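Local coordinates for protein homospermidine synthase (Legionella pneumophila subsp. pneumophila str. Philadelphia 1, PDB 2PH5) that binds NAD in a Rossmann-type domain and probably makes the polyamine homospermidine, at residues A[75-80]-A[85-90]; A[34-39]-A[402-407]. All coordinates share one frame; numbering follows the deposited sequence.

Contact 1 (A[75-80]-A[85-90]); sequences EVIGST and DFLIDV. With NAD (nicotinamide-adenine-dinucleotide), chain C.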
loop_
_atom_site.group_PDB
_atom_site.type_symbol
_atom_site.label_atom_id
_atom_site.label_comp_id
_atom_site.label_asym_id
_atom_site.label_seq_id
_atom_site.Cartn_x
_atom_site.Cartn_y
_atom_site.Cartn_z
ATOM N N GLU A 75 39.752 23.657 1.833
ATOM C CA GLU A 75 40.403 24.019 3.083
ATOM C C GLU A 75 39.859 23.249 4.281
ATOM O O GLU A 75 40.627 22.700 5.066
ATOM C CB GLU A 75 40.282 25.523 3.334
ATOM C CG GLU A 75 41.049 26.000 4.559
ATOM C CD GLU A 75 41.230 27.508 4.592
ATOM O OE1 GLU A 75 41.853 28.015 5.557
ATOM O OE2 GLU A 75 40.757 28.191 3.654
ATOM N N VAL A 76 38.539 23.200 4.416
ATOM C CA VAL A 76 37.924 22.496 5.535
ATOM C C VAL A 76 38.285 21.013 5.563
ATOM O O VAL A 76 38.771 20.505 6.574
ATOM C CB VAL A 76 36.387 22.626 5.501
ATOM C CG1 VAL A 76 35.780 21.882 6.668
ATOM C CG2 VAL A 76 35.986 24.089 5.549
ATOM N N ILE A 77 38.042 20.328 4.450
ATOM C CA ILE A 77 38.326 18.899 4.334
ATOM C C ILE A 77 39.819 18.653 4.132
ATOM O O ILE A 77 40.389 17.728 4.706
ATOM C CB ILE A 77 37.558 18.274 3.141
ATOM C CG1 ILE A 77 36.053 18.507 3.298
ATOM C CG2 ILE A 77 37.868 16.792 3.038
ATOM C CD1 ILE A 77 35.452 17.890 4.547
ATOM N N GLY A 78 40.443 19.489 3.309
ATOM C CA GLY A 78 41.860 19.339 3.035
ATOM C C GLY A 78 42.757 19.416 4.261
ATOM O O GLY A 78 43.706 18.650 4.384
ATOM N N SER A 79 42.463 20.334 5.174
ATOM C CA SER A 79 43.279 20.493 6.369
ATOM C C SER A 79 43.036 19.409 7.394
ATOM O O SER A 79 43.657 19.395 8.458
ATOM C CB SER A 79 43.013 21.850 7.014
ATOM O OG SER A 79 43.367 22.889 6.121
ATOM N N THR A 80 42.139 18.490 7.075
ATOM C CA THR A 80 41.826 17.436 8.010
ATOM C C THR A 80 42.406 16.089 7.588
ATOM O O THR A 80 42.375 15.132 8.359
ATOM C CB THR A 80 40.300 17.326 8.181
ATOM O OG1 THR A 80 40.008 16.774 9.464
ATOM C CG2 THR A 80 39.704 16.435 7.102
ATOM N N ASP A 85 45.548 8.798 5.684
ATOM C CA ASP A 85 44.327 8.918 6.458
ATOM C C ASP A 85 43.202 8.337 5.614
ATOM O O ASP A 85 43.404 8.015 4.445
ATOM C CB ASP A 85 44.039 10.375 6.815
ATOM C CG ASP A 85 44.908 10.875 7.951
ATOM O OD1 ASP A 85 45.422 10.031 8.718
ATOM O OD2 ASP A 85 45.065 12.108 8.094
ATOM N N PHE A 86 42.019 8.207 6.195
ATOM C CA PHE A 86 40.900 7.629 5.467
ATOM C C PHE A 86 39.646 8.490 5.582
ATOM O O PHE A 86 39.136 8.718 6.679
ATOM C CB PHE A 86 40.633 6.219 6.013
ATOM C CG PHE A 86 39.914 5.303 5.057
ATOM C CD1 PHE A 86 40.203 3.940 5.049
ATOM C CD2 PHE A 86 38.940 5.785 4.184
ATOM C CE1 PHE A 86 39.536 3.066 4.187
ATOM C CE2 PHE A 86 38.263 4.918 3.315
ATOM C CZ PHE A 86 38.562 3.556 3.318
ATOM N N LEU A 87 39.156 8.973 4.446
ATOM C CA LEU A 87 37.946 9.784 4.440
ATOM C C LEU A 87 36.734 8.900 4.152
ATOM O O LEU A 87 36.552 8.444 3.025
ATOM C CB LEU A 87 38.040 10.889 3.377
ATOM C CG LEU A 87 36.782 11.743 3.131
ATOM C CD1 LEU A 87 36.367 12.429 4.418
ATOM C CD2 LEU A 87 37.063 12.791 2.064
ATOM N N ILE A 88 35.924 8.628 5.170
ATOM C CA ILE A 88 34.729 7.819 4.965
ATOM C C ILE A 88 33.634 8.798 4.549
ATOM O O ILE A 88 33.211 9.638 5.337
ATOM C CB ILE A 88 34.322 7.063 6.254
ATOM C CG1 ILE A 88 35.466 6.160 6.707
ATOM C CG2 ILE A 88 33.108 6.181 5.993
ATOM C CD1 ILE A 88 35.221 5.503 8.041
ATOM N N ASP A 89 33.200 8.701 3.294
ATOM C CA ASP A 89 32.177 9.594 2.752
ATOM C C ASP A 89 30.788 8.990 2.882
ATOM O O ASP A 89 30.435 8.057 2.163
ATOM C CB ASP A 89 32.490 9.886 1.276
ATOM C CG ASP A 89 31.526 10.891 0.635
ATOM O OD1 ASP A 89 31.757 11.242 -0.550
ATOM O OD2 ASP A 89 30.549 11.328 1.294
ATOM N N VAL A 90 30.001 9.518 3.812
ATOM C CA VAL A 90 28.640 9.039 4.014
ATOM C C VAL A 90 27.701 10.252 4.079
ATOM O O VAL A 90 26.765 10.298 4.886
ATOM C CB VAL A 90 28.523 8.199 5.314
ATOM C CG1 VAL A 90 29.340 6.922 5.189
ATOM C CG2 VAL A 90 28.996 9.002 6.504
HETATM P PA NAD C . 21.278 11.175 5.585
HETATM O O1A NAD C . 20.536 12.230 4.810
HETATM O O2A NAD C . 20.577 10.519 6.723
HETATM O O5B NAD C . 22.684 11.759 6.142
HETATM C C5B NAD C . 23.551 12.497 5.284
HETATM C C4B NAD C . 24.418 13.424 6.158
HETATM O O4B NAD C . 25.223 14.160 5.262
HETATM C C3B NAD C . 23.629 14.435 6.995
HETATM O O3B NAD C . 23.993 14.329 8.373
HETATM C C2B NAD C . 24.002 15.770 6.412
HETATM O O2B NAD C . 24.022 16.842 7.327
HETATM C C1B NAD C . 25.338 15.490 5.723
HETATM N N9A NAD C . 25.640 16.327 4.554
HETATM C C8A NAD C . 24.669 16.854 3.686
HETATM N N7A NAD C . 25.007 18.086 3.255
HETATM C C5A NAD C . 26.187 18.384 3.844
HETATM C C6A NAD C . 27.004 19.511 3.761
HETATM N N6A NAD C . 26.729 20.572 3.001
HETATM N N1A NAD C . 28.170 19.500 4.513
HETATM C C2A NAD C . 28.525 18.435 5.316
HETATM N N3A NAD C . 27.740 17.310 5.408
HETATM C C4A NAD C . 26.593 17.320 4.667
HETATM O O3 NAD C . 21.632 10.061 4.518
HETATM P PN NAD C . 22.476 8.699 4.593
HETATM O O1N NAD C . 21.651 7.642 3.959
HETATM O O2N NAD C . 22.936 8.513 6.014
HETATM O O5D NAD C . 23.612 9.233 3.626
HETATM C C5D NAD C . 24.737 8.510 3.191
HETATM C C4D NAD C . 24.373 8.014 1.808
HETATM O O4D NAD C . 24.563 6.625 1.757
HETATM C C3D NAD C . 23.806 8.451 0.473
HETATM O O3D NAD C . 24.812 8.985 -0.374
HETATM C C2D NAD C . 23.211 7.155 -0.050
HETATM O O2D NAD C . 23.060 7.127 -1.441
HETATM C C1D NAD C . 24.153 6.096 0.510
HETATM N N1N NAD C . 23.554 4.784 0.851
HETATM C C2N NAD C . 24.013 3.635 0.247
HETATM C C3N NAD C . 23.425 2.409 0.626
HETATM C C7N NAD C . 23.867 1.115 0.038
HETATM O O7N NAD C . 23.245 -0.024 0.484
HETATM N N7N NAD C . 24.830 1.026 -0.855
HETATM C C4N NAD C . 22.383 2.358 1.607
HETATM C C5N NAD C . 21.941 3.561 2.197
HETATM C C6N NAD C . 22.512 4.766 1.834
#
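I77 and L87 supply the apolar part of this contact, meeting methyl to methyl: CG2 of I77 lies 4.2 Å from CD2 of L87, and the two side chains cross at about a right angle. On I77 the touching methyl is the branch anti to the backbone N, while CG1 stands beside that N (chi1 -57°). L87 has CG anti to its own N (chi1 173°), which places CD2 against I77. Branched aliphatic residues suit this place because both side chains are buried and also rest on helix 96-106, I77 on L102 and L87 on L99 and C103. I77 further approaches I68, a residue of the NAD site. With a CA separation of 9.1 Å between I77 and L87, this is a light contact across a single methyl pair.

The fold is the parallel sheet of a Rossmann-type domain. Strand 86-89 runs between strands 16-19 and 109-112, and the chain reaches it from helix 73-76 through the turn 78-80. Just past the strand's end, V90 O lies 3.2 Å from C5D of NAD, so the strand delivers its following loop to the dinucleotide.

Polar bonds serve each segment separately and do not join the two. Where helix 73-76 runs on into the 3-10 turn 78-80, E75 O accepts from S79 N (3.0 Å) and S79 OG (2.9 Å); the hydroxyl is tilted 16° from the carbonyl plane, and serine is short enough to fold back there. Just before the strand, the buried carboxylate of D85 approaches T80 O no closer than 4.1 Å from OD2. OD2 instead accepts from E82 N and makes a salt bridge with R15, while OD1 bonds N14 ND2, a set of partners that would favour the charged form.

Contact 2 (A[34-39]-A[402-407]); sequences EKFDIK and SGIIWA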
loop_
_atom_site.group_PDB
_atom_site.type_symbol
_atom_site.label_atom_id
_atom_site.label_comp_id
_atom_site.label_asym_id
_atom_site.label_seq_id
_atom_site.Cartn_x
_atom_site.Cartn_y
_atom_site.Cartn_z
ATOM N N GLU A 34 34.717 -1.645 16.709
ATOM C CA GLU A 34 34.609 -3.080 16.922
ATOM C C GLU A 34 35.692 -3.819 16.138
ATOM O O GLU A 34 36.175 -4.863 16.568
ATOM C CB GLU A 34 33.227 -3.569 16.489
ATOM C CG GLU A 34 32.916 -5.010 16.866
ATOM C CD GLU A 34 31.585 -5.482 16.307
ATOM O OE1 GLU A 34 30.646 -4.656 16.214
ATOM O OE2 GLU A 34 31.469 -6.678 15.965
ATOM N N LYS A 35 36.078 -3.263 14.994
ATOM C CA LYS A 35 37.092 -3.870 14.146
ATOM C C LYS A 35 38.456 -3.186 14.217
ATOM O O LYS A 35 39.446 -3.710 13.702
ATOM C CB LYS A 35 36.609 -3.870 12.696
ATOM C CG LYS A 35 35.583 -4.930 12.382
ATOM C CD LYS A 35 36.280 -6.233 12.161
ATOM C CE LYS A 35 35.357 -7.262 11.577
ATOM N NZ LYS A 35 36.127 -8.516 11.397
ATOM N N PHE A 36 38.521 -2.020 14.847
ATOM C CA PHE A 36 39.785 -1.302 14.934
ATOM C C PHE A 36 40.199 -0.978 16.355
ATOM O O PHE A 36 39.384 -0.538 17.165
ATOM C CB PHE A 36 39.708 -0.016 14.109
ATOM C CG PHE A 36 39.628 -0.258 12.635
ATOM C CD1 PHE A 36 40.779 -0.461 11.889
ATOM C CD2 PHE A 36 38.397 -0.332 11.999
ATOM C CE1 PHE A 36 40.704 -0.735 10.521
ATOM C CE2 PHE A 36 38.311 -0.606 10.633
ATOM C CZ PHE A 36 39.464 -0.808 9.895
ATOM N N ASP A 37 41.471 -1.223 16.656
ATOM C CA ASP A 37 42.023 -0.938 17.976
ATOM C C ASP A 37 42.488 0.506 17.915
ATOM O O ASP A 37 43.659 0.825 18.126
ATOM C CB ASP A 37 43.205 -1.862 18.275
ATOM C CG ASP A 37 43.853 -1.556 19.608
ATOM O OD1 ASP A 37 43.110 -1.337 20.589
ATOM O OD2 ASP A 37 45.098 -1.539 19.670
ATOM N N ILE A 38 41.532 1.371 17.620
ATOM C CA ILE A 38 41.777 2.784 17.463
ATOM C C ILE A 38 41.238 3.580 18.645
ATOM O O ILE A 38 40.384 3.101 19.401
ATOM C CB ILE A 38 41.127 3.254 16.142
ATOM C CG1 ILE A 38 41.709 4.588 15.708
ATOM C CG2 ILE A 38 39.622 3.355 16.297
ATOM C CD1 ILE A 38 41.270 5.008 14.315
ATOM N N LYS A 39 41.762 4.788 18.813
ATOM C CA LYS A 39 41.327 5.660 19.893
ATOM C C LYS A 39 40.265 6.585 19.327
ATOM O O LYS A 39 40.269 6.891 18.133
ATOM C CB LYS A 39 42.486 6.521 20.414
ATOM C CG LYS A 39 43.854 5.849 20.424
ATOM C CD LYS A 39 44.931 6.796 20.967
ATOM C CE LYS A 39 46.349 6.271 20.716
ATOM N NZ LYS A 39 46.743 6.272 19.272
ATOM N N SER A 402 33.756 -3.556 5.769
ATOM C CA SER A 402 34.545 -4.564 5.059
ATOM C C SER A 402 35.342 -3.863 3.966
ATOM O O SER A 402 36.537 -4.105 3.805
ATOM C CB SER A 402 33.651 -5.625 4.408
ATOM O OG SER A 402 32.793 -6.244 5.342
ATOM N N GLY A 403 34.663 -3.006 3.210
ATOM C CA GLY A 403 35.317 -2.267 2.149
ATOM C C GLY A 403 36.431 -1.390 2.690
ATOM O O GLY A 403 37.482 -1.251 2.060
ATOM N N ILE A 404 36.204 -0.794 3.860
ATOM C CA ILE A 404 37.204 0.064 4.487
ATOM C C ILE A 404 38.446 -0.767 4.814
ATOM O O ILE A 404 39.569 -0.339 4.563
ATOM C CB ILE A 404 36.654 0.730 5.800
ATOM C CG1 ILE A 404 35.554 1.742 5.450
ATOM C CG2 ILE A 404 37.785 1.419 6.567
ATOM C CD1 ILE A 404 34.898 2.418 6.660
ATOM N N ILE A 405 38.249 -1.958 5.364
ATOM C CA ILE A 405 39.381 -2.810 5.696
ATOM C C ILE A 405 40.132 -3.224 4.436
ATOM O O ILE A 405 41.354 -3.351 4.449
ATOM C CB ILE A 405 38.936 -4.088 6.427
ATOM C CG1 ILE A 405 38.203 -3.718 7.718
ATOM C CG2 ILE A 405 40.158 -4.960 6.742
ATOM C CD1 ILE A 405 37.459 -4.878 8.335
ATOM N N TRP A 406 39.393 -3.433 3.350
ATOM C CA TRP A 406 39.995 -3.842 2.088
ATOM C C TRP A 406 40.910 -2.752 1.553
ATOM O O TRP A 406 42.037 -3.018 1.140
ATOM C CB TRP A 406 38.915 -4.143 1.041
ATOM C CG TRP A 406 39.478 -4.674 -0.251
ATOM C CD1 TRP A 406 39.832 -5.971 -0.526
ATOM C CD2 TRP A 406 39.808 -3.915 -1.422
ATOM N NE1 TRP A 406 40.361 -6.059 -1.791
ATOM C CE2 TRP A 406 40.359 -4.815 -2.362
ATOM C CE3 TRP A 406 39.693 -2.564 -1.767
ATOM C CZ2 TRP A 406 40.795 -4.406 -3.627
ATOM C CZ3 TRP A 406 40.131 -2.155 -3.033
ATOM C CH2 TRP A 406 40.674 -3.074 -3.943
ATOM N N ALA A 407 40.415 -1.523 1.564
ATOM C CA ALA A 407 41.176 -0.396 1.060
ATOM C C ALA A 407 42.465 -0.166 1.846
ATOM O O ALA A 407 43.492 0.170 1.262
ATOM C CB ALA A 407 40.309 0.863 1.072
#
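F36 rests the CZ end of its ring against helix 391-408, with CZ 3.8 Å from CG1 of I405 and 4.3 Å from CG2 of I404. Both isoleucines meet the ring at a slant, and the side chains of F36 and I405 cross obliquely. This is the tight part of the contact. The ring is carried toward the helix with CG beside the backbone N and anti to the carbonyl carbon (chi1 -68°). Phenylalanine suits the place because its long, flat side chain spans the gap between backbones and reaches the buried side chains of successive helical residues. I401 and I408 of the same helix also touch the ring, and F16 packs against it edge-to-face.

K35 marks the looser margin. Its CD comes 4.2 Å from CD1 of I405, so the aliphatic part of the chain lies against the isoleucine; lysine fits a partly exposed position, where methylenes can pack while the ammonium lies farther out. I429 of helix 423-430 borders both residues. Beyond F36 the chain turns away through an inverse gamma turn centred on the exposed D37, closed by a weak bond from I38 N to F36 O (2.9 Å).

Helix 391-408 thus covers the parallel sheet beside helix 23-35, which follows a glycine-rich turn and binds NAD through C23 N and V24 N, consistent with the first beta-alpha unit of a Rossmann fold.

Contact 1 includes a strand of the dinucleotide-binding sheet, while contact 2 joins two elements packed beside it; their centres are about 17 Å apart. Strand 86-89 connects them: its residues alternate, L87 facing segment 75-80 while F86 and I88 face helix 391-408, where F86 CE1 lies 3.4 Å from I404 CG2. Both contacts are mostly buried, with T80 and K35 the partly exposed members. Contact 1 is local, between neighbours in sequence, and combines one aliphatic pair with a carboxylate held by polar partners beside it. Contact 2 joins segments more than 360 residues apart, buries more surface (146 against 98 Å²) and relies on an aromatic ring against isoleucines.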